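Local coordinates for protein glycosyltransferase Gtf1 (Streptococcus gordonii, PDB 5E9T) that is a GT-B-type glycosyltransferase with an extended beta-sheet domain and assembles with the glycosyltransferase-stabilizing protein Gtf2, at residues A[133-138]-A[152-157]; A[161-166]-A[176-181]; A[251-256]-A[291-296]. The protein carries 1 engineered substitution. All blocks are in the same frame, centred on the assembly; numbering follows the deposited sequence.

Interaction 1: residues A[133-138]-A[152-157]; sequences RGRLIR and FAPHND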
loop_
_atom_site.group_PDB
_atom_site.type_symbol
_atom_site.label_atom_id
_atom_site.label_comp_id
_atom_site.label_asym_id
_atom_site.label_seq_id
_atom_site.Cartn_x
_atom_site.Cartn_y
_atom_site.Cartn_z
ATOM N N ARG A 133 38.621 -9.527 8.258
ATOM C CA ARG A 133 38.928 -10.721 7.470
ATOM C C ARG A 133 38.589 -10.496 5.996
ATOM O O ARG A 133 37.979 -11.340 5.334
ATOM C CB ARG A 133 38.206 -11.952 8.029
ATOM C CG ARG A 133 38.463 -12.178 9.513
ATOM C CD ARG A 133 37.719 -13.388 10.058
ATOM N NE ARG A 133 36.276 -13.177 10.106
ATOM C CZ ARG A 133 35.445 -13.885 10.864
ATOM N NH1 ARG A 133 35.917 -14.846 11.646
ATOM N NH2 ARG A 133 34.142 -13.628 10.845
ATOM N N GLY A 134 38.985 -9.330 5.489
ATOM C CA GLY A 134 38.742 -8.986 4.102
ATOM C C GLY A 134 37.304 -8.678 3.760
ATOM O O GLY A 134 36.955 -8.640 2.578
ATOM N N ARG A 135 36.455 -8.451 4.760
ATOM C CA ARG A 135 35.038 -8.184 4.559
ATOM C C ARG A 135 34.696 -6.807 5.109
ATOM O O ARG A 135 35.052 -6.487 6.247
ATOM C CB ARG A 135 34.178 -9.243 5.250
ATOM C CG ARG A 135 33.566 -10.271 4.321
ATOM C CD ARG A 135 34.573 -11.316 3.893
ATOM N NE ARG A 135 33.909 -12.481 3.315
ATOM C CZ ARG A 135 33.886 -12.766 2.016
ATOM N NH1 ARG A 135 34.499 -11.972 1.146
ATOM N NH2 ARG A 135 33.254 -13.849 1.585
ATOM N N LEU A 136 33.986 -6.003 4.320
ATOM C CA LEU A 136 33.541 -4.700 4.801
ATOM C C LEU A 136 32.308 -4.917 5.668
ATOM O O LEU A 136 31.259 -5.336 5.167
ATOM C CB LEU A 136 33.234 -3.788 3.618
ATOM C CG LEU A 136 32.631 -2.424 3.936
ATOM C CD1 LEU A 136 33.562 -1.656 4.844
ATOM C CD2 LEU A 136 32.344 -1.646 2.660
ATOM N N ILE A 137 32.435 -4.676 6.972
ATOM C CA ILE A 137 31.311 -4.840 7.883
ATOM C C ILE A 137 30.685 -3.529 8.356
ATOM O O ILE A 137 29.533 -3.551 8.824
ATOM C CB ILE A 137 31.720 -5.698 9.094
ATOM C CG1 ILE A 137 32.746 -4.950 9.942
ATOM C CG2 ILE A 137 32.289 -7.027 8.624
ATOM C CD1 ILE A 137 33.265 -5.749 11.104
ATOM N N ARG A 138 31.384 -2.399 8.263
ATOM C CA ARG A 138 30.828 -1.151 8.769
ATOM C C ARG A 138 31.551 0.024 8.124
ATOM O O ARG A 138 32.730 -0.077 7.776
ATOM C CB ARG A 138 30.923 -1.087 10.301
ATOM C CG ARG A 138 30.601 0.271 10.904
ATOM C CD ARG A 138 30.723 0.280 12.413
ATOM N NE ARG A 138 31.137 1.594 12.891
ATOM C CZ ARG A 138 30.916 2.047 14.120
ATOM N NH1 ARG A 138 30.267 1.295 14.998
ATOM N NH2 ARG A 138 31.334 3.256 14.466
ATOM N N PHE A 152 27.287 -3.549 6.112
ATOM C CA PHE A 152 27.390 -4.350 4.902
ATOM C C PHE A 152 27.437 -5.834 5.250
ATOM O O PHE A 152 27.421 -6.228 6.418
ATOM C CB PHE A 152 28.631 -3.961 4.091
ATOM C CG PHE A 152 28.713 -2.499 3.755
ATOM C CD1 PHE A 152 29.171 -1.582 4.686
ATOM C CD2 PHE A 152 28.349 -2.045 2.501
ATOM C CE1 PHE A 152 29.252 -0.240 4.381
ATOM C CE2 PHE A 152 28.429 -0.700 2.189
ATOM C CZ PHE A 152 28.882 0.202 3.134
ATOM N N ALA A 153 27.532 -6.651 4.203
ATOM C CA ALA A 153 27.665 -8.102 4.270
ATOM C C ALA A 153 27.852 -8.623 2.850
ATOM O O ALA A 153 27.204 -8.132 1.918
ATOM C CB ALA A 153 26.449 -8.750 4.933
ATOM N N PRO A 154 28.733 -9.597 2.640
ATOM C CA PRO A 154 29.050 -10.011 1.269
ATOM C C PRO A 154 27.926 -10.818 0.643
ATOM O O PRO A 154 27.293 -11.653 1.292
ATOM C CB PRO A 154 30.319 -10.852 1.441
ATOM C CG PRO A 154 30.190 -11.419 2.811
ATOM C CD PRO A 154 29.492 -10.368 3.639
ATOM N N HIS A 155 27.679 -10.545 -0.637
ATOM C CA HIS A 155 26.738 -11.306 -1.452
ATOM C C HIS A 155 27.373 -11.508 -2.817
ATOM O O HIS A 155 27.666 -10.529 -3.513
ATOM C CB HIS A 155 25.397 -10.576 -1.564
ATOM C CG HIS A 155 24.442 -11.201 -2.532
ATOM N ND1 HIS A 155 24.213 -12.560 -2.585
ATOM C CD2 HIS A 155 23.647 -10.649 -3.479
ATOM C CE1 HIS A 155 23.323 -12.817 -3.526
ATOM N NE2 HIS A 155 22.964 -11.675 -4.084
ATOM N N ASN A 156 27.582 -12.770 -3.200
ATOM C CA ASN A 156 28.381 -13.112 -4.376
ATOM C C ASN A 156 29.779 -12.493 -4.270
ATOM O O ASN A 156 30.340 -11.988 -5.245
ATOM C CB ASN A 156 27.658 -12.697 -5.666
ATOM C CG ASN A 156 26.235 -13.268 -5.745
ATOM O OD1 ASN A 156 25.922 -14.260 -5.086
ATOM N ND2 ASN A 156 25.373 -12.640 -6.547
ATOM N N ASP A 157 30.345 -12.555 -3.061
ATOM C CA ASP A 157 31.607 -11.913 -2.676
ATOM C C ASP A 157 31.651 -10.438 -3.081
ATOM O O ASP A 157 32.714 -9.920 -3.423
ATOM C CB ASP A 157 32.838 -12.664 -3.232
ATOM C CG ASP A 157 34.167 -12.259 -2.534
ATOM O OD1 ASP A 157 34.368 -11.078 -2.172
ATOM O OD2 ASP A 157 35.011 -13.162 -2.325
#

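Interaction 2: residues A[161-166]-A[176-181]; sequences LYQRRF and DMLIED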
loop_
_atom_site.group_PDB
_atom_site.type_symbol
_atom_site.label_atom_id
_atom_site.label_comp_id
_atom_site.label_asym_id
_atom_site.label_seq_id
_atom_site.Cartn_x
_atom_site.Cartn_y
_atom_site.Cartn_z
ATOM N N LEU A 161 25.438 -3.003 0.636
ATOM C CA LEU A 161 24.821 -2.163 1.652
ATOM C C LEU A 161 23.449 -2.719 2.009
ATOM O O LEU A 161 22.559 -2.782 1.154
ATOM C CB LEU A 161 24.692 -0.741 1.119
ATOM C CG LEU A 161 24.058 0.262 2.059
ATOM C CD1 LEU A 161 24.899 0.327 3.299
ATOM C CD2 LEU A 161 23.969 1.619 1.391
ATOM N N TYR A 162 23.275 -3.160 3.257
ATOM C CA TYR A 162 21.945 -3.554 3.699
ATOM C C TYR A 162 21.245 -2.548 4.603
ATOM O O TYR A 162 20.013 -2.589 4.699
ATOM C CB TYR A 162 22.018 -4.902 4.419
ATOM C CG TYR A 162 22.245 -6.042 3.466
ATOM C CD1 TYR A 162 21.184 -6.627 2.796
ATOM C CD2 TYR A 162 23.524 -6.519 3.209
ATOM C CE1 TYR A 162 21.379 -7.663 1.915
ATOM C CE2 TYR A 162 23.731 -7.559 2.326
ATOM C CZ TYR A 162 22.652 -8.127 1.682
ATOM O OH TYR A 162 22.840 -9.164 0.797
ATOM N N GLN A 163 21.975 -1.641 5.250
ATOM C CA GLN A 163 21.319 -0.776 6.219
ATOM C C GLN A 163 22.149 0.482 6.438
ATOM O O GLN A 163 23.380 0.416 6.481
ATOM C CB GLN A 163 21.097 -1.540 7.530
ATOM C CG GLN A 163 20.876 -0.701 8.765
ATOM C CD GLN A 163 20.783 -1.563 10.004
ATOM O OE1 GLN A 163 21.763 -2.185 10.414
ATOM N NE2 GLN A 163 19.603 -1.614 10.603
ATOM N N ARG A 164 21.466 1.605 6.639
ATOM C CA ARG A 164 22.116 2.879 6.905
ATOM C C ARG A 164 21.440 3.536 8.097
ATOM O O ARG A 164 20.210 3.525 8.207
ATOM C CB ARG A 164 22.064 3.806 5.692
ATOM C CG ARG A 164 22.734 5.143 5.934
ATOM C CD ARG A 164 22.684 6.044 4.715
ATOM N NE ARG A 164 23.299 5.438 3.539
ATOM C CZ ARG A 164 22.696 5.305 2.364
ATOM N NH1 ARG A 164 21.461 5.751 2.193
ATOM N NH2 ARG A 164 23.335 4.743 1.350
ATOM N N ARG A 165 22.249 4.108 8.988
ATOM C CA ARG A 165 21.786 4.605 10.274
ATOM C C ARG A 165 22.303 6.019 10.488
ATOM O O ARG A 165 23.421 6.345 10.084
ATOM C CB ARG A 165 22.259 3.674 11.397
ATOM C CG ARG A 165 21.773 4.010 12.795
ATOM C CD ARG A 165 21.990 2.813 13.723
ATOM N NE ARG A 165 21.117 1.697 13.360
ATOM C CZ ARG A 165 21.281 0.443 13.771
ATOM N NH1 ARG A 165 22.294 0.123 14.562
ATOM N NH2 ARG A 165 20.431 -0.497 13.381
ATOM N N PHE A 166 21.484 6.858 11.118
ATOM C CA PHE A 166 21.835 8.242 11.405
ATOM C C PHE A 166 21.769 8.493 12.904
ATOM O O PHE A 166 20.899 7.957 13.595
ATOM C CB PHE A 166 20.916 9.209 10.657
ATOM C CG PHE A 166 21.288 9.390 9.220
ATOM C CD1 PHE A 166 21.057 8.381 8.300
ATOM C CD2 PHE A 166 21.892 10.557 8.791
ATOM C CE1 PHE A 166 21.413 8.540 6.976
ATOM C CE2 PHE A 166 22.249 10.721 7.467
ATOM C CZ PHE A 166 22.011 9.710 6.560
ATOM N N ASP A 176 17.032 4.617 11.352
ATOM C CA ASP A 176 17.785 3.841 10.380
ATOM C C ASP A 176 16.862 3.426 9.243
ATOM O O ASP A 176 15.634 3.518 9.338
ATOM C CB ASP A 176 18.467 2.619 11.018
ATOM C CG ASP A 176 17.481 1.604 11.565
ATOM O OD1 ASP A 176 16.888 0.853 10.762
ATOM O OD2 ASP A 176 17.322 1.536 12.803
HETATM N N MSE A 177 17.473 2.963 8.159
HETATM C CA MSE A 177 16.750 2.633 6.942
HETATM C C MSE A 177 17.278 1.348 6.321
HETATM O O MSE A 177 18.455 1.032 6.457
HETATM C CB MSE A 177 16.868 3.777 5.944
HETATM C CG MSE A 177 18.295 4.247 5.776
HETATM SE SE MSE A 177 18.535 5.337 4.204
HETATM C CE MSE A 177 18.266 7.051 5.056
ATOM N N LEU A 178 16.414 0.615 5.628
ATOM C CA LEU A 178 16.773 -0.662 5.024
ATOM C C LEU A 178 17.003 -0.479 3.532
ATOM O O LEU A 178 16.159 0.093 2.833
ATOM C CB LEU A 178 15.682 -1.706 5.240
ATOM C CG LEU A 178 15.405 -2.208 6.643
ATOM C CD1 LEU A 178 14.850 -3.631 6.568
ATOM C CD2 LEU A 178 16.643 -2.111 7.547
ATOM N N ILE A 179 18.130 -0.984 3.039
ATOM C CA ILE A 179 18.489 -0.866 1.632
ATOM C C ILE A 179 18.254 -2.202 0.945
ATOM O O ILE A 179 18.726 -3.247 1.412
ATOM C CB ILE A 179 19.945 -0.413 1.464
ATOM C CG1 ILE A 179 20.194 0.841 2.301
ATOM C CG2 ILE A 179 20.246 -0.165 -0.003
ATOM C CD1 ILE A 179 19.382 2.030 1.869
ATOM N N GLU A 180 17.506 -2.168 -0.155
ATOM C CA GLU A 180 17.317 -3.325 -1.020
ATOM C C GLU A 180 17.448 -2.849 -2.459
ATOM O O GLU A 180 16.638 -2.038 -2.917
ATOM C CB GLU A 180 15.949 -3.969 -0.770
ATOM C CG GLU A 180 15.833 -5.432 -1.155
ATOM C CD GLU A 180 14.534 -6.056 -0.666
ATOM O OE1 GLU A 180 13.460 -5.465 -0.907
ATOM O OE2 GLU A 180 14.585 -7.129 -0.027
ATOM N N ASP A 181 18.465 -3.350 -3.168
ATOM C CA ASP A 181 18.705 -3.009 -4.575
ATOM C C ASP A 181 18.851 -1.502 -4.780
ATOM O O ASP A 181 18.172 -0.897 -5.611
ATOM C CB ASP A 181 17.599 -3.569 -5.468
ATOM C CG ASP A 181 17.210 -4.971 -5.085
ATOM O OD1 ASP A 181 18.106 -5.732 -4.658
ATOM O OD2 ASP A 181 16.013 -5.308 -5.199
#

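Interaction 3: residues A[251-256]-A[291-296]; sequences SSDDYI and QHYSDK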
loop_
_atom_site.group_PDB
_atom_site.type_symbol
_atom_site.label_atom_id
_atom_site.label_comp_id
_atom_site.label_asym_id
_atom_site.label_seq_id
_atom_site.Cartn_x
_atom_site.Cartn_y
_atom_site.Cartn_z
ATOM N N SER A 251 4.765 19.291 -30.993
ATOM C CA SER A 251 3.499 19.938 -30.684
ATOM C C SER A 251 2.767 20.320 -31.968
ATOM O O SER A 251 3.221 20.055 -33.086
ATOM C CB SER A 251 3.726 21.171 -29.806
ATOM O OG SER A 251 4.441 20.834 -28.631
ATOM N N SER A 252 1.606 20.943 -31.787
ATOM C CA SER A 252 0.772 21.427 -32.877
ATOM C C SER A 252 -0.112 22.533 -32.320
ATOM O O SER A 252 -0.038 22.873 -31.136
ATOM C CB SER A 252 -0.069 20.299 -33.481
ATOM O OG SER A 252 -1.272 20.125 -32.749
ATOM N N ASP A 253 -0.957 23.098 -33.183
ATOM C CA ASP A 253 -1.986 24.003 -32.683
ATOM C C ASP A 253 -2.997 23.260 -31.820
ATOM O O ASP A 253 -3.640 23.869 -30.957
ATOM C CB ASP A 253 -2.689 24.704 -33.849
ATOM C CG ASP A 253 -2.306 26.172 -33.966
ATOM O OD1 ASP A 253 -1.243 26.561 -33.438
ATOM O OD2 ASP A 253 -3.071 26.940 -34.588
ATOM N N ASP A 254 -3.155 21.951 -32.041
ATOM C CA ASP A 254 -4.102 21.152 -31.269
ATOM C C ASP A 254 -3.529 20.707 -29.925
ATOM O O ASP A 254 -4.205 20.802 -28.895
ATOM C CB ASP A 254 -4.535 19.931 -32.081
ATOM C CG ASP A 254 -5.604 20.257 -33.096
ATOM O OD1 ASP A 254 -6.386 21.200 -32.850
ATOM O OD2 ASP A 254 -5.664 19.570 -34.138
ATOM N N TYR A 255 -2.290 20.220 -29.914
ATOM C CA TYR A 255 -1.726 19.550 -28.748
ATOM C C TYR A 255 -0.330 20.077 -28.468
ATOM O O TYR A 255 0.501 20.156 -29.378
ATOM C CB TYR A 255 -1.671 18.034 -28.957
ATOM C CG TYR A 255 -3.026 17.374 -29.029
ATOM C CD1 TYR A 255 -3.974 17.580 -28.036
ATOM C CD2 TYR A 255 -3.362 16.552 -30.096
ATOM C CE1 TYR A 255 -5.214 16.978 -28.099
ATOM C CE2 TYR A 255 -4.601 15.949 -30.170
ATOM C CZ TYR A 255 -5.524 16.165 -29.169
ATOM O OH TYR A 255 -6.760 15.564 -29.239
ATOM N N ILE A 256 -0.070 20.414 -27.211
ATOM C CA ILE A 256 1.229 20.908 -26.778
ATOM C C ILE A 256 1.918 19.815 -25.974
ATOM O O ILE A 256 1.277 19.103 -25.192
ATOM C CB ILE A 256 1.088 22.204 -25.959
ATOM C CG1 ILE A 256 2.428 22.918 -25.847
ATOM C CG2 ILE A 256 0.498 21.933 -24.575
ATOM C CD1 ILE A 256 2.325 24.184 -25.063
ATOM N N GLN A 291 -3.011 29.838 -22.036
ATOM C CA GLN A 291 -4.309 30.301 -22.526
ATOM C C GLN A 291 -4.829 29.453 -23.684
ATOM O O GLN A 291 -6.022 29.134 -23.742
ATOM C CB GLN A 291 -4.222 31.769 -22.947
ATOM C CG GLN A 291 -5.546 32.348 -23.406
ATOM C CD GLN A 291 -6.671 32.040 -22.438
ATOM O OE1 GLN A 291 -7.553 31.233 -22.730
ATOM N NE2 GLN A 291 -6.642 32.681 -21.274
ATOM N N HIS A 292 -3.953 29.076 -24.618
ATOM C CA HIS A 292 -4.410 28.354 -25.804
ATOM C C HIS A 292 -4.768 26.900 -25.492
ATOM O O HIS A 292 -5.893 26.457 -25.751
ATOM C CB HIS A 292 -3.341 28.414 -26.895
ATOM C CG HIS A 292 -3.783 27.837 -28.204
ATOM N ND1 HIS A 292 -2.905 27.272 -29.105
ATOM C CD2 HIS A 292 -5.011 27.743 -28.767
ATOM C CE1 HIS A 292 -3.574 26.851 -30.164
ATOM N NE2 HIS A 292 -4.853 27.124 -29.983
ATOM N N TYR A 293 -3.818 26.143 -24.934
ATOM C CA TYR A 293 -3.933 24.685 -24.928
ATOM C C TYR A 293 -4.813 24.163 -23.800
ATOM O O TYR A 293 -5.568 23.205 -23.992
ATOM C CB TYR A 293 -2.547 24.059 -24.857
ATOM C CG TYR A 293 -1.797 24.230 -26.147
ATOM C CD1 TYR A 293 -1.014 25.353 -26.372
ATOM C CD2 TYR A 293 -1.904 23.288 -27.159
ATOM C CE1 TYR A 293 -0.336 25.519 -27.559
ATOM C CE2 TYR A 293 -1.227 23.442 -28.348
ATOM C CZ TYR A 293 -0.445 24.561 -28.544
ATOM O OH TYR A 293 0.232 24.727 -29.728
ATOM N N SER A 294 -4.682 24.736 -22.608
ATOM C CA SER A 294 -5.588 24.473 -21.497
ATOM C C SER A 294 -5.915 25.815 -20.878
ATOM O O SER A 294 -5.019 26.427 -20.291
ATOM C CB SER A 294 -4.912 23.576 -20.462
ATOM O OG SER A 294 -3.862 24.302 -19.831
ATOM N N ASP A 295 -7.165 26.284 -20.966
ATOM C CA ASP A 295 -7.365 27.658 -20.526
ATOM C C ASP A 295 -7.122 27.702 -19.027
ATOM O O ASP A 295 -7.879 27.135 -18.235
ATOM C CB ASP A 295 -8.752 28.197 -20.886
ATOM C CG ASP A 295 -9.040 29.587 -20.254
ATOM O OD1 ASP A 295 -10.105 30.166 -20.533
ATOM O OD2 ASP A 295 -8.220 30.111 -19.477
ATOM N N LYS A 296 -6.063 28.427 -18.669
ATOM C CA LYS A 296 -5.670 28.769 -17.316
ATOM C C LYS A 296 -4.869 30.048 -17.454
ATOM O O LYS A 296 -4.368 30.362 -18.535
ATOM C CB LYS A 296 -4.825 27.679 -16.632
ATOM C CG LYS A 296 -5.018 26.263 -17.142
ATOM C CD LYS A 296 -5.035 25.270 -16.004
ATOM C CE LYS A 296 -4.051 24.145 -16.261
ATOM N NZ LYS A 296 -4.663 22.823 -15.965
#

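Interaction 1: residues A[133-138]-A[152-157]
Arg135 NH1 reaches Asp157 OD1 at 3.4 Å in a salt bridge whose hydrogen-bond component is weak; the N-H...O angle of 142° is far from straight. The carboxylate comes to the edge of the guanidinium, and the two planes stand 81° apart, so the groups do not pair flat. Asp157 is poorly ordered, which fits a loose ion pair on the surface. A bend at chi2 turns CD of Arg135 aside, and the rest of the chain then runs past Pro154, crossing it at about a right angle. The proline CG sits over one face of the guanidinium, offset toward the rim, and is 3.9 Å from Arg135 CG. Strands 135-142 and 146-155 form an antiparallel beta hairpin in the extended sheet, but here the backbones draw apart: the CA atoms of Ile137 and Phe152 are 4.9 Å from each other, those of Arg135 and Pro154 7.1 Å. No backbone hydrogen bond joins the two segments, and side chains carry the contact where the strands splay. The main apolar piece is Leu136 against Phe152. Leu136 CD2 lies over the centre of the Phe152 ring, 3.7 Å from its centroid and 7° off the normal, a CH-pi contact. CG of the leucine backs it up at 3.6 Å from Phe152 CD1. Leu136 has CG anti to its backbone N, which carries the branch point across to the ring. The backbone of Ile137 and Arg138 runs past the rim of the same ring. Phe152 also packs on Leu161 of the next strand, while Pro154 and Ala153 rest against Thr158 and Phe139 of the Gtf2 chain.

Interaction 2: residues A[161-166]-A[176-181]
The guanidinium of Arg165 presents an edge to Asp176, with the aspartate CB near its plane and 3.7 Å from Arg165 NE. The carboxylate is turned 61° from the guanidinium, and the ion pair between Arg165 NH2 and Asp176 OD2 is long, at 3.8 Å. The stronger claim on this arginine is made by Glu150 of the Gtf2 chain, which forms a salt bridge with its NH1. The other flat groups meet their partners obliquely. The selenium of Met177, a selenomethionine, lies 3.6 Å from Arg164 NH1, the two side chains running side by side in the same direction; Arg164 NH2 forms a salt bridge with Glu150 of strand 146-155. The selenomethionine CE is 4.0 Å from Phe166 CE1. CG of Met177 is placed between its backbone N and carbonyl carbon (chi1 49°), close to Arg164 CB. Met177 is poorly ordered, so the detail at its tip is approximate. On the same strand, Ile179 sets CG1 against Leu161 CG. Across Gln163 to Arg165 the strands pair in antiparallel fashion: Arg164 and Met177 form a hydrogen-bonded pair, with Met177 N returning to Arg164 O at 2.8 Å. On either side, Gln163 with Leu178 and Arg165 with Asp176 are non-hydrogen-bonded pairs on the opposite sheet face. One further bond, Ile179 N to Tyr162 O at 3.0 Å, lies at the bulge end, where Tyr162 and Gln163 both face Tyr151, a classic beta bulge. Strands 158-167 and 173-180 thus form a hairpin between strands 146-155 and 183-188; Gtf2 covers the face of Gln163 and Arg165, while Met42 of a loop and Tyr66 of helix 65-68 pack on the face of Met177.

Interaction 3: residues A[251-256]-A[291-296]
Ile256 lies across one face of the Tyr293 ring, its CB over the ring centre at 3.4 Å from the centroid and 12° off the normal. This CH-pi contact is broad. Beyond CB, CG2 of Ile256 approaches Tyr293 CG at 3.6 Å, and CD1 reaches along the same face to Tyr293 CD1, 3.8 Å away. CG1 of the isoleucine is anti to its backbone N (chi1 -164°), and the whole side chain crosses that of the tyrosine at about a right angle. His292 ND1 lies over the opposite face, toward the rim, so the ring has the loop on one side and its own helix neighbour on the other. The ring edge points into the loop backbone: Ser252 O and Tyr255 N lie near its plane. The model brings Tyr293 OH towards Ser252 O as a hydrogen bond, but so short that its geometry is doubtful. The imidazole of His292 turns CE1 toward Asp253 O, and the Asp253 carboxylate stands 75° from the imidazole plane. Ser252 holds the turn together within the loop. Its OG accepts from Asp254 N at 2.7 Å and from Tyr255 N at 3.0 Å, an ST turn and ST motif, and its backbone N bonds Tyr255 O at 2.8 Å. The side chain of Tyr255 heads away from Tyr293, to the Gtf2 chain, where its OH is hydrogen-bonded to Pro58 O. The contact joins the loop between strands 246-247 and 257-258 to the C-terminal end of helix 280-293, which connects adjacent parallel strands 274-277 and 299-302 of the seven-stranded sheet, a beta-alpha-beta unit of the Rossmann-like kind expected of a GT-B protein.

Overall arrangement
Along the chain the three contacts come in series. Interactions 1 and 2 are successive hairpins of one antiparallel sheet, with centres about 15 Å apart; strands 146-155 and 158-167 are neighbours in it, and the two contacts touch where Ala153 O meets Tyr162 CE2 at 3.5 Å. Both lie in the GtfA extended beta-sheet domain. Interaction 3 is remote, its centre about 56 Å from that of interaction 1 and 45 Å from that of interaction 2, on helix 280-293, which links strands 274-277 and 299-302 of the seven-stranded parallel sheet. Residues of Gtf2 border all three, so the partner protein meets this glycosyltransferase on both the extended sheet and the parallel-sheet part.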